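Local structure of Non-ribosomal peptide synthetase (Methanobrevibacter ruminantium, 6VTJ) at residues Val33-Asn38 with Thr73-Ala78; Arg64-Phe69 with Thr435-Ile440. The protein probably carries a peptide intermediate on the phosphopantetheine arm of its carrier domain and releases it reductively through an NAD(P)H-dependent reductase domain. All blocks are in the same frame, centred on the assembly; numbering follows the deposited sequence.

How the contacts relate
From the N terminus, helix 15-28 leads into the loop 33-38, helix 46-58 follows, and the chain then reaches helices 65-70 and 74-82. Contact 1 closes a loop with 34 residues between its segments, fastening the loop after helix 15-28 to the N-terminal end of helix 74-82 within the carrier domain. Contact 2 spans 365 residues and brings helix 65-70 of the carrier against the turn after helix 431-435, far on in the reductase part. Because 64-69 lies between 33-38 and 73-78 while its partner 435-440 lies beyond 78, the two closures cross. Their centres are 18 Å apart, and they touch where Leu77 CD1 packs on Ile68 CD1 at 4.1 Å.

Contact 1: Val33-Asn38 with Thr73-Ala78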
ATOM      1  N   VAL A  33     -10.912  -5.827  32.849  1.00 44.90           N
ATOM      2  CA  VAL A  33     -11.382  -5.399  31.533  1.00 41.06           C
ATOM      3  C   VAL A  33     -12.901  -5.552  31.499  1.00 45.54           C
ATOM      4  O   VAL A  33     -13.423  -6.645  31.752  1.00 43.66           O
ATOM      5  CB  VAL A  33     -10.732  -6.215  30.405  1.00 36.79           C
ATOM      6  CG1 VAL A  33     -11.487  -6.024  29.076  1.00 37.33           C
ATOM      7  CG2 VAL A  33      -9.256  -5.886  30.283  1.00 41.24           C
ATOM      8  N   GLY A  34     -13.612  -4.458  31.186  1.00 43.54           N
ATOM      9  CA  GLY A  34     -15.049  -4.511  31.040  1.00 42.60           C
ATOM     10  C   GLY A  34     -15.470  -4.943  29.647  1.00 43.74           C
ATOM     11  O   GLY A  34     -14.664  -5.064  28.734  1.00 44.64           O
ATOM     12  N   VAL A  35     -16.772  -5.186  29.495  1.00 45.07           N
ATOM     13  CA  VAL A  35     -17.294  -5.726  28.241  1.00 44.30           C
ATOM     14  C   VAL A  35     -17.434  -4.659  27.169  1.00 46.85           C
ATOM     15  O   VAL A  35     -17.616  -4.990  25.987  1.00 44.85           O
ATOM     16  CB  VAL A  35     -18.639  -6.432  28.509  1.00 48.08           C
ATOM     17  CG1 VAL A  35     -19.789  -5.421  28.584  1.00 47.34           C
ATOM     18  CG2 VAL A  35     -18.899  -7.531  27.468  1.00 43.40           C
ATOM     19  N   GLU A  36     -17.353  -3.386  27.553  1.00 44.82           N
ATOM     20  CA  GLU A  36     -17.386  -2.271  26.620  1.00 49.58           C
ATOM     21  C   GLU A  36     -16.036  -1.576  26.510  1.00 49.37           C
ATOM     22  O   GLU A  36     -15.960  -0.462  25.979  1.00 51.61           O
ATOM     23  CB  GLU A  36     -18.467  -1.281  27.041  1.00 47.00           C
ATOM     24  CG  GLU A  36     -19.793  -1.953  27.340  1.00 54.56           C
ATOM     25  CD  GLU A  36     -20.839  -1.699  26.273  1.00 62.60           C
ATOM     26  OE1 GLU A  36     -21.853  -1.024  26.590  1.00 67.33           O
ATOM     27  OE2 GLU A  36     -20.657  -2.186  25.129  1.00 59.26           O
ATOM     28  N   ASP A  37     -14.971  -2.202  27.009  1.00 44.93           N
ATOM     29  CA  ASP A  37     -13.634  -1.654  26.842  1.00 44.44           C
ATOM     30  C   ASP A  37     -13.168  -1.825  25.398  1.00 43.97           C
ATOM     31  O   ASP A  37     -13.159  -2.937  24.858  1.00 42.90           O
ATOM     32  CB  ASP A  37     -12.657  -2.333  27.796  1.00 40.82           C
ATOM     33  CG  ASP A  37     -12.910  -1.970  29.251  1.00 46.87           C
ATOM     34  OD1 ASP A  37     -13.958  -1.342  29.549  1.00 43.45           O
ATOM     35  OD2 ASP A  37     -12.054  -2.326  30.098  1.00 44.97           O
ATOM     36  N   ASN A  38     -12.786  -0.715  24.778  1.00 43.60           N
ATOM     37  CA  ASN A  38     -12.232  -0.715  23.429  1.00 42.44           C
ATOM     38  C   ASN A  38     -10.818  -1.299  23.453  1.00 41.43           C
ATOM     39  O   ASN A  38      -9.935  -0.761  24.133  1.00 40.64           O
ATOM     40  CB  ASN A  38     -12.224   0.722  22.897  1.00 47.16           C
ATOM     41  CG  ASN A  38     -11.820   0.815  21.438  1.00 47.03           C
ATOM     42  OD1 ASN A  38     -10.833   0.219  21.012  1.00 42.43           O
ATOM     43  ND2 ASN A  38     -12.576   1.595  20.670  1.00 46.17           N
ATOM     44  N   THR A  73     -14.856  -4.062  21.068  1.00 43.51           N
ATOM     45  CA  THR A  73     -15.134  -4.430  22.454  1.00 43.13           C
ATOM     46  C   THR A  73     -15.566  -5.891  22.565  1.00 41.42           C
ATOM     47  O   THR A  73     -16.060  -6.476  21.593  1.00 40.10           O
ATOM     48  CB  THR A  73     -16.234  -3.535  23.039  1.00 43.23           C
ATOM     49  OG1 THR A  73     -17.455  -3.744  22.313  1.00 45.27           O
ATOM     50  CG2 THR A  73     -15.830  -2.055  22.980  1.00 41.54           C
ATOM     51  N   PRO A  74     -15.397  -6.515  23.741  1.00 40.39           N
ATOM     52  CA  PRO A  74     -15.885  -7.896  23.903  1.00 39.99           C
ATOM     53  C   PRO A  74     -17.383  -8.031  23.670  1.00 42.06           C
ATOM     54  O   PRO A  74     -17.834  -9.068  23.171  1.00 40.43           O
ATOM     55  CB  PRO A  74     -15.505  -8.236  25.352  1.00 39.77           C
ATOM     56  CG  PRO A  74     -14.451  -7.252  25.733  1.00 39.16           C
ATOM     57  CD  PRO A  74     -14.790  -6.004  24.984  1.00 42.59           C
ATOM     58  N   ARG A  75     -18.164  -7.006  24.021  1.00 40.75           N
ATOM     59  CA  ARG A  75     -19.600  -7.010  23.754  1.00 43.08           C
ATOM     60  C   ARG A  75     -19.870  -7.161  22.258  1.00 41.57           C
ATOM     61  O   ARG A  75     -20.580  -8.081  21.828  1.00 38.96           O
ATOM     62  CB  ARG A  75     -20.198  -5.722  24.343  1.00 46.06           C
ATOM     63  CG  ARG A  75     -21.652  -5.336  24.045  1.00 50.01           C
ATOM     64  CD  ARG A  75     -22.749  -6.231  24.656  1.00 51.54           C
ATOM     65  NE  ARG A  75     -22.617  -6.586  26.075  1.00 50.98           N
ATOM     66  CZ  ARG A  75     -23.039  -5.852  27.105  1.00 52.63           C
ATOM     67  NH1 ARG A  75     -23.607  -4.668  26.907  1.00 52.63           N
ATOM     68  NH2 ARG A  75     -22.881  -6.308  28.347  1.00 51.23           N
ATOM     69  N   ALA A  76     -19.267  -6.288  21.447  1.00 44.99           N
ATOM     70  CA  ALA A  76     -19.427  -6.372  19.996  1.00 42.80           C
ATOM     71  C   ALA A  76     -18.857  -7.675  19.441  1.00 40.45           C
ATOM     72  O   ALA A  76     -19.475  -8.320  18.579  1.00 41.34           O
ATOM     73  CB  ALA A  76     -18.757  -5.169  19.337  1.00 41.49           C
ATOM     74  N   LEU A  77     -17.688  -8.091  19.934  1.00 38.67           N
ATOM     75  CA  LEU A  77     -17.084  -9.332  19.456  1.00 38.80           C
ATOM     76  C   LEU A  77     -17.972 -10.533  19.745  1.00 42.95           C
ATOM     77  O   LEU A  77     -18.021 -11.485  18.959  1.00 45.63           O
ATOM     78  CB  LEU A  77     -15.713  -9.524  20.096  1.00 41.30           C
ATOM     79  CG  LEU A  77     -14.507  -9.136  19.249  1.00 42.27           C
ATOM     80  CD1 LEU A  77     -13.243  -9.212  20.099  1.00 40.69           C
ATOM     81  CD2 LEU A  77     -14.394 -10.039  18.018  1.00 39.26           C
ATOM     82  N   ALA A  78     -18.690 -10.506  20.870  1.00 44.13           N
ATOM     83  CA  ALA A  78     -19.576 -11.609  21.212  1.00 44.18           C
ATOM     84  C   ALA A  78     -20.832 -11.587  20.351  1.00 44.86           C
ATOM     85  O   ALA A  78     -21.295 -12.638  19.892  1.00 48.25           O
ATOM     86  CB  ALA A  78     -19.936 -11.550  22.696  1.00 44.32           C
TER
HETATM   87  O   HOH W   1     -20.007  -2.373  22.725  1.00 43.16           O
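Val35 and Arg75 meet where the loop between the first two helices of a four-helix carrier-protein bundle runs over the N-terminal end of helix 74-82. The loop makes a type I beta turn from Gly34 to Asp37, and Thr73 is the N-cap of the helix.

The direct backbone tie is a hydrogen bond from Arg75 N to Val35 O, 2.9 Å long with 152° at the hydrogen; the donor lies in the carbonyl plane. A first-turn N-H of the helix is thereby satisfied by the loop, while Thr73 OG1 accepts from Ala76 N at 3.2 Å and 168°. Inside the turn, Gly34 N donates to Asp37 OD2 from above the carboxylate plane.

Van der Waals contacts flank this backbone tie. Pro74 sets its ring against the turn, CD lying 3.2 Å from Val35 O, and its CB forms an apolar pair with Val35 CG2 at 4.1 Å; its side chain also touches Ile20 and Cys21 of helix 15-28. The Thr73 methyl CG2, anti to the carbonyl carbon (chi1 to OG1 63°), faces Glu36 O and Asp37 O. Val35 CG1 sits over one face of the Arg75 guanidinium, near its rim, 3.2 Å from NH2.

The charged groups interact less directly. Arg75 NE forms a salt bridge with Glu17 of helix 15-28, whereas Glu36 OE1 stands 4.1 Å from Arg75 NH1, well out of the guanidinium plane, which supports only charge attraction. An alanine in place of Arg75 would probably leave Glu17 without this salt-bridge mate and take away the group lying over Val35 CG1.

A water joins the segments as well: it donates to Glu36 OE2 at 2.5 Å and is hydrogen-bonded to Thr73 OG1.

Contact 2: Arg64-Phe69 with Thr435-Ile440; sequences RYDDIF and TADFSI
Tyr65 lies with one ring face over Thr435, whose CA is 3.8 Å from the ring centroid and 18° off its normal, a CH-pi contact; Phe69 CE2 covers the opposite face near the rim. The other flat group, the Arg64 guanidinium, has Ser439 CB over one face and Asp437 O at its edge, in plane. That edge contact is a weak hydrogen bond from NH1, bent to 120° at the hydrogen.

This is a carrier-reductase interface: the N-terminal part of helix 65-70 meets the Schellman motif that ends helix 431-435, with Asp437 as its C-prime residue at positive phi. Tyr65 and Thr435 both touch the bound 4'-phosphopantetheine, which places the contact beside the arm; Tyr65 OH is hydrogen-bonded to Ser46 O.

Through OD1, Asp437 accepts from Asp66 N at 2.9 Å, the donor lying above the carboxylate plane. The two acidic side chains cross at about a right angle, their carboxylate planes 76° apart, and bring Asp66 OD2 within 2.5 Å of Asp437 OD2. Two like-charged groups this close may share a proton. A water bridges the backbones, accepting from Tyr65 N at 2.6 Å and donating to Phe438 O at 2.8 Å.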
ATOM      1  N   ARG A  64     -11.393 -13.495  12.078  1.00 47.17           N
ATOM      2  CA  ARG A  64     -10.230 -13.075  11.326  1.00 45.97           C
ATOM      3  C   ARG A  64      -9.826 -11.687  11.801  1.00 46.31           C
ATOM      4  O   ARG A  64     -10.533 -11.036  12.577  1.00 44.53           O
ATOM      5  CB  ARG A  64     -10.494 -13.105   9.815  1.00 46.31           C
ATOM      6  CG  ARG A  64     -11.593 -12.166   9.355  1.00 47.71           C
ATOM      7  CD  ARG A  64     -11.679 -12.118   7.827  1.00 51.33           C
ATOM      8  NE  ARG A  64     -12.330 -13.300   7.265  1.00 47.18           N
ATOM      9  CZ  ARG A  64     -11.741 -14.148   6.431  1.00 46.73           C
ATOM     10  NH1 ARG A  64     -10.486 -13.945   6.060  1.00 49.81           N
ATOM     11  NH2 ARG A  64     -12.408 -15.197   5.963  1.00 52.12           N
ATOM     12  N   TYR A  65      -8.669 -11.251  11.306  1.00 41.32           N
ATOM     13  CA  TYR A  65      -8.018 -10.036  11.785  1.00 39.33           C
ATOM     14  C   TYR A  65      -8.921  -8.806  11.691  1.00 43.69           C
ATOM     15  O   TYR A  65      -8.939  -7.980  12.609  1.00 39.75           O
ATOM     16  CB  TYR A  65      -6.731  -9.835  10.987  1.00 40.69           C
ATOM     17  CG  TYR A  65      -5.735  -8.843  11.535  1.00 38.79           C
ATOM     18  CD1 TYR A  65      -5.317  -8.885  12.853  1.00 39.87           C
ATOM     19  CD2 TYR A  65      -5.172  -7.887  10.703  1.00 39.12           C
ATOM     20  CE1 TYR A  65      -4.379  -7.973  13.336  1.00 40.96           C
ATOM     21  CE2 TYR A  65      -4.236  -6.985  11.165  1.00 39.36           C
ATOM     22  CZ  TYR A  65      -3.838  -7.023  12.472  1.00 39.94           C
ATOM     23  OH  TYR A  65      -2.909  -6.102  12.905  1.00 36.00           O
ATOM     24  N   ASP A  66      -9.663  -8.638  10.588  1.00 46.05           N
ATOM     25  CA  ASP A  66     -10.442  -7.402  10.469  1.00 45.55           C
ATOM     26  C   ASP A  66     -11.600  -7.355  11.460  1.00 44.52           C
ATOM     27  O   ASP A  66     -12.135  -6.266  11.725  1.00 45.60           O
ATOM     28  CB  ASP A  66     -10.961  -7.201   9.031  1.00 45.69           C
ATOM     29  CG  ASP A  66     -11.976  -8.259   8.596  1.00 52.86           C
ATOM     30  OD1 ASP A  66     -12.962  -8.521   9.323  1.00 52.58           O
ATOM     31  OD2 ASP A  66     -11.806  -8.816   7.489  1.00 54.61           O
ATOM     32  N   ASP A  67     -11.992  -8.513  12.004  1.00 47.85           N
ATOM     33  CA  ASP A  67     -13.073  -8.566  12.982  1.00 45.24           C
ATOM     34  C   ASP A  67     -12.773  -7.699  14.197  1.00 43.40           C
ATOM     35  O   ASP A  67     -13.672  -7.038  14.724  1.00 47.39           O
ATOM     36  CB  ASP A  67     -13.319 -10.012  13.412  1.00 48.09           C
ATOM     37  CG  ASP A  67     -14.076 -10.804  12.375  1.00 45.67           C
ATOM     38  OD1 ASP A  67     -14.817 -10.174  11.597  1.00 46.63           O
ATOM     39  OD2 ASP A  67     -13.948 -12.051  12.347  1.00 46.75           O
ATOM     40  N   ILE A  68     -11.519  -7.681  14.663  1.00 41.72           N
ATOM     41  CA  ILE A  68     -11.241  -6.926  15.881  1.00 40.65           C
ATOM     42  C   ILE A  68     -11.148  -5.430  15.595  1.00 45.46           C
ATOM     43  O   ILE A  68     -11.431  -4.612  16.487  1.00 43.67           O
ATOM     44  CB  ILE A  68      -9.995  -7.495  16.590  1.00 43.06           C
ATOM     45  CG1 ILE A  68      -9.494  -6.573  17.706  1.00 43.65           C
ATOM     46  CG2 ILE A  68      -8.904  -7.820  15.616  1.00 44.31           C
ATOM     47  CD1 ILE A  68     -10.464  -6.443  18.885  1.00 46.19           C
ATOM     48  N   PHE A  69     -10.825  -5.045  14.352  1.00 43.39           N
ATOM     49  CA  PHE A  69     -10.883  -3.636  13.971  1.00 40.13           C
ATOM     50  C   PHE A  69     -12.321  -3.156  13.791  1.00 44.18           C
ATOM     51  O   PHE A  69     -12.621  -1.991  14.082  1.00 44.64           O
ATOM     52  CB  PHE A  69     -10.073  -3.403  12.695  1.00 41.05           C
ATOM     53  CG  PHE A  69      -8.599  -3.503  12.906  1.00 38.86           C
ATOM     54  CD1 PHE A  69      -7.866  -2.388  13.286  1.00 39.37           C
ATOM     55  CD2 PHE A  69      -7.950  -4.719  12.766  1.00 36.42           C
ATOM     56  CE1 PHE A  69      -6.503  -2.477  13.501  1.00 34.80           C
ATOM     57  CE2 PHE A  69      -6.591  -4.820  12.989  1.00 36.55           C
ATOM     58  CZ  PHE A  69      -5.868  -3.693  13.354  1.00 41.80           C
ATOM     59  N   THR A 435      -2.152 -11.465  10.169  1.00 40.06           N
ATOM     60  CA  THR A 435      -2.296 -10.021   9.996  1.00 40.65           C
ATOM     61  C   THR A 435      -2.653  -9.672   8.562  1.00 43.69           C
ATOM     62  O   THR A 435      -3.014  -8.518   8.288  1.00 42.47           O
ATOM     63  CB  THR A 435      -1.036  -9.248  10.416  1.00 36.71           C
ATOM     64  OG1 THR A 435       0.081  -9.673   9.638  1.00 43.22           O
ATOM     65  CG2 THR A 435      -0.733  -9.439  11.904  1.00 42.64           C
ATOM     66  N   ALA A 436      -2.585 -10.651   7.663  1.00 39.40           N
ATOM     67  CA  ALA A 436      -3.053 -10.532   6.295  1.00 42.37           C
ATOM     68  C   ALA A 436      -4.504 -10.955   6.137  1.00 47.83           C
ATOM     69  O   ALA A 436      -4.936 -11.229   5.010  1.00 49.71           O
ATOM     70  CB  ALA A 436      -2.162 -11.359   5.368  1.00 39.75           C
ATOM     71  N   ASP A 437      -5.255 -11.041   7.244  1.00 46.23           N
ATOM     72  CA  ASP A 437      -6.681 -11.374   7.259  1.00 41.70           C
ATOM     73  C   ASP A 437      -6.963 -12.802   6.795  1.00 45.27           C
ATOM     74  O   ASP A 437      -8.067 -13.095   6.316  1.00 47.04           O
ATOM     75  CB  ASP A 437      -7.489 -10.377   6.419  1.00 44.67           C
ATOM     76  CG  ASP A 437      -8.776  -9.930   7.096  1.00 46.99           C
ATOM     77  OD1 ASP A 437      -8.981 -10.210   8.301  1.00 45.74           O
ATOM     78  OD2 ASP A 437      -9.587  -9.286   6.404  1.00 46.39           O
ATOM     79  N   PHE A 438      -5.987 -13.700   6.931  1.00 40.12           N
ATOM     80  CA  PHE A 438      -6.183 -15.097   6.565  1.00 44.30           C
ATOM     81  C   PHE A 438      -7.233 -15.743   7.464  1.00 44.12           C
ATOM     82  O   PHE A 438      -7.414 -15.371   8.628  1.00 42.50           O
ATOM     83  CB  PHE A 438      -4.837 -15.839   6.653  1.00 44.32           C
ATOM     84  CG  PHE A 438      -4.903 -17.335   6.455  1.00 50.45           C
ATOM     85  CD1 PHE A 438      -5.275 -18.190   7.498  1.00 51.09           C
ATOM     86  CD2 PHE A 438      -4.510 -17.900   5.248  1.00 51.97           C
ATOM     87  CE1 PHE A 438      -5.309 -19.582   7.311  1.00 48.76           C
ATOM     88  CE2 PHE A 438      -4.535 -19.275   5.061  1.00 48.65           C
ATOM     89  CZ  PHE A 438      -4.938 -20.119   6.092  1.00 49.29           C
ATOM     90  N   SER A 439      -7.944 -16.702   6.894  1.00 45.67           N
ATOM     91  CA  SER A 439      -8.760 -17.646   7.633  1.00 47.87           C
ATOM     92  C   SER A 439      -8.677 -18.971   6.901  1.00 49.04           C
ATOM     93  O   SER A 439      -8.736 -19.002   5.668  1.00 51.45           O
ATOM     94  CB  SER A 439     -10.219 -17.198   7.742  1.00 44.48           C
ATOM     95  OG  SER A 439     -11.076 -18.327   7.808  1.00 50.86           O
ATOM     96  N   ILE A 440      -8.533 -20.058   7.659  1.00 48.38           N
ATOM     97  CA  ILE A 440      -8.400 -21.374   7.046  1.00 51.34           C
ATOM     98  C   ILE A 440      -9.578 -21.686   6.129  1.00 56.31           C
ATOM     99  O   ILE A 440      -9.443 -22.495   5.200  1.00 57.23           O
ATOM    100  CB  ILE A 440      -8.233 -22.448   8.139  1.00 49.34           C
ATOM    101  CG1 ILE A 440      -7.568 -23.699   7.570  1.00 51.14           C
ATOM    102  CG2 ILE A 440      -9.564 -22.773   8.772  1.00 54.70           C
ATOM    103  CD1 ILE A 440      -6.124 -23.482   7.163  1.00 46.99           C
TER
HETATM  104  O   HOH W   2      -7.078 -13.033  10.203  1.00 35.24           O